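Local coordinates for phosphoribosylaminoimidazole carboxylase (PDB 4JA0), which probably catalyses two steps of de novo purine biosynthesis, combining an AIR carboxylase and a SAICAR synthetase in a single chain, at residues S213-L218 with F251-K255. Residues are numbered along the deposited sequence; the frame is centred on the assembly and turned at random.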
# COMPACT_ATOMS: atom_id res chain seq x y z
N SER A 213 -47.15 7.31 -39.49
CA SER A 213 -47.02 6.13 -40.36
C SER A 213 -46.49 6.46 -41.74
O SER A 213 -46.25 5.55 -42.54
CB SER A 213 -48.31 5.34 -40.48
OG SER A 213 -48.63 4.68 -39.27
N ASP A 214 -46.29 7.74 -42.01
CA ASP A 214 -45.65 8.14 -43.26
C ASP A 214 -44.13 8.22 -43.08
O ASP A 214 -43.38 8.17 -44.03
CB ASP A 214 -46.20 9.50 -43.74
CG ASP A 214 -47.69 9.44 -44.08
OD1 ASP A 214 -48.17 8.38 -44.54
OD2 ASP A 214 -48.40 10.46 -43.87
N SER A 215 -43.70 8.27 -41.83
CA SER A 215 -42.30 8.48 -41.50
C SER A 215 -41.51 7.18 -41.40
O SER A 215 -40.28 7.19 -41.44
CB SER A 215 -42.19 9.20 -40.15
OG SER A 215 -43.08 10.30 -40.07
N TRP A 216 -42.20 6.06 -41.29
CA TRP A 216 -41.50 4.81 -41.00
C TRP A 216 -41.95 3.59 -41.78
O TRP A 216 -42.87 3.63 -42.59
CB TRP A 216 -41.54 4.52 -39.49
CG TRP A 216 -42.91 4.30 -38.89
CD1 TRP A 216 -43.98 3.68 -39.47
CD2 TRP A 216 -43.34 4.70 -37.58
NE1 TRP A 216 -45.04 3.67 -38.61
CE2 TRP A 216 -44.68 4.29 -37.44
CE3 TRP A 216 -42.71 5.36 -36.51
CZ2 TRP A 216 -45.42 4.53 -36.28
CZ3 TRP A 216 -43.44 5.58 -35.35
CH2 TRP A 216 -44.78 5.17 -35.24
N ARG A 217 -41.27 2.48 -41.52
CA ARG A 217 -41.59 1.21 -42.13
C ARG A 217 -41.78 0.19 -41.01
O ARG A 217 -40.86 -0.10 -40.26
CB ARG A 217 -40.47 0.83 -43.09
CG ARG A 217 -40.80 -0.26 -44.07
CD ARG A 217 -39.80 -0.24 -45.20
NE ARG A 217 -40.19 0.66 -46.28
CZ ARG A 217 -39.34 1.32 -47.07
NH1 ARG A 217 -38.02 1.22 -46.89
NH2 ARG A 217 -39.80 2.10 -48.04
N LEU A 218 -43.00 -0.32 -40.86
CA LEU A 218 -43.33 -1.17 -39.72
C LEU A 218 -43.69 -2.58 -40.12
O LEU A 218 -44.63 -2.78 -40.89
CB LEU A 218 -44.52 -0.58 -38.96
CG LEU A 218 -44.27 -0.10 -37.53
CD1 LEU A 218 -45.56 0.33 -36.87
CD2 LEU A 218 -43.65 -1.23 -36.76
N PHE A 251 -53.37 2.49 -40.68
CA PHE A 251 -52.85 3.59 -39.87
C PHE A 251 -53.58 3.72 -38.54
O PHE A 251 -53.00 4.15 -37.55
CB PHE A 251 -52.92 4.93 -40.61
CG PHE A 251 -51.96 5.05 -41.78
CD1 PHE A 251 -51.78 6.27 -42.42
CD2 PHE A 251 -51.23 3.95 -42.22
CE1 PHE A 251 -50.89 6.39 -43.48
CE2 PHE A 251 -50.34 4.06 -43.29
CZ PHE A 251 -50.17 5.28 -43.92
N ALA A 252 -54.87 3.36 -38.53
CA ALA A 252 -55.67 3.41 -37.31
C ALA A 252 -55.19 2.35 -36.32
O ALA A 252 -55.13 2.60 -35.11
CB ALA A 252 -57.15 3.21 -37.62
N TRP A 253 -54.83 1.19 -36.84
CA TRP A 253 -54.30 0.12 -36.00
C TRP A 253 -53.02 0.57 -35.30
O TRP A 253 -52.83 0.31 -34.12
CB TRP A 253 -54.04 -1.15 -36.83
CG TRP A 253 -53.57 -2.32 -36.00
CD1 TRP A 253 -54.34 -3.16 -35.24
CD2 TRP A 253 -52.23 -2.79 -35.87
NE1 TRP A 253 -53.56 -4.11 -34.64
CE2 TRP A 253 -52.25 -3.91 -35.01
CE3 TRP A 253 -51.00 -2.36 -36.38
CZ2 TRP A 253 -51.10 -4.60 -34.65
CZ3 TRP A 253 -49.86 -3.06 -36.03
CH2 TRP A 253 -49.92 -4.17 -35.17
N VAL A 254 -52.14 1.23 -36.05
CA VAL A 254 -50.91 1.75 -35.49
C VAL A 254 -51.17 2.84 -34.44
O VAL A 254 -50.55 2.82 -33.38
CB VAL A 254 -49.98 2.27 -36.60
CG1 VAL A 254 -48.86 3.11 -36.01
CG2 VAL A 254 -49.42 1.11 -37.43
N LYS A 255 -52.07 3.78 -34.73
CA LYS A 255 -52.42 4.82 -33.75
C LYS A 255 -52.95 4.19 -32.47
O LYS A 255 -52.72 4.69 -31.37
CB LYS A 255 -53.47 5.79 -34.30
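The phenyl ring of Phe251 turns one face to Ser213, whose CB sits 3.6 Å from the ring centroid and only 10° off the ring normal, the geometry of a CH-pi contact over the face. The closest atoms of this pair are Ser213 CB and Phe251 CD2, 3.7 Å apart, and here the backbones also come nearest, with 6.4 Å between the CA atoms of Ser213 and Phe251. Asp214 reaches the same ring from the loop, its OD1 3.5 Å from Phe251 CE1; no hydrogen bond links the two segments. One helical turn on, in the i, i+3 position, Val254 points its CA-to-CB bond toward 213-218 and presents both methyls. Its CG1 lies 3.6 Å from Ser213 OG and 3.7 Å from Trp216 CZ2, meeting the indole at its edge near the ring plane, while Val254 CG2 is 4.0 Å from Leu218 CD1. Trp216 and Leu218, alternate residues of strand 216-220, thus share one face of the strand and both touch Val254, Trp216 at CG1 and Leu218 at CG2. This is alpha/beta packing within the SAICAR synthetase part of the chain: helix 241-257 packs on the antiparallel sheet in which strand 216-220 pairs with strand 188-200. Trp183 of helix 162-183 extends the apolar layer, meeting Trp216 edge-to-face and touching Leu218 and Val254, and Ile59 of helix 57-74 packs on Phe251. Arg217, between Trp216 and Leu218 in sequence, makes no contact with 251-255 and instead forms a salt bridge with Asp192.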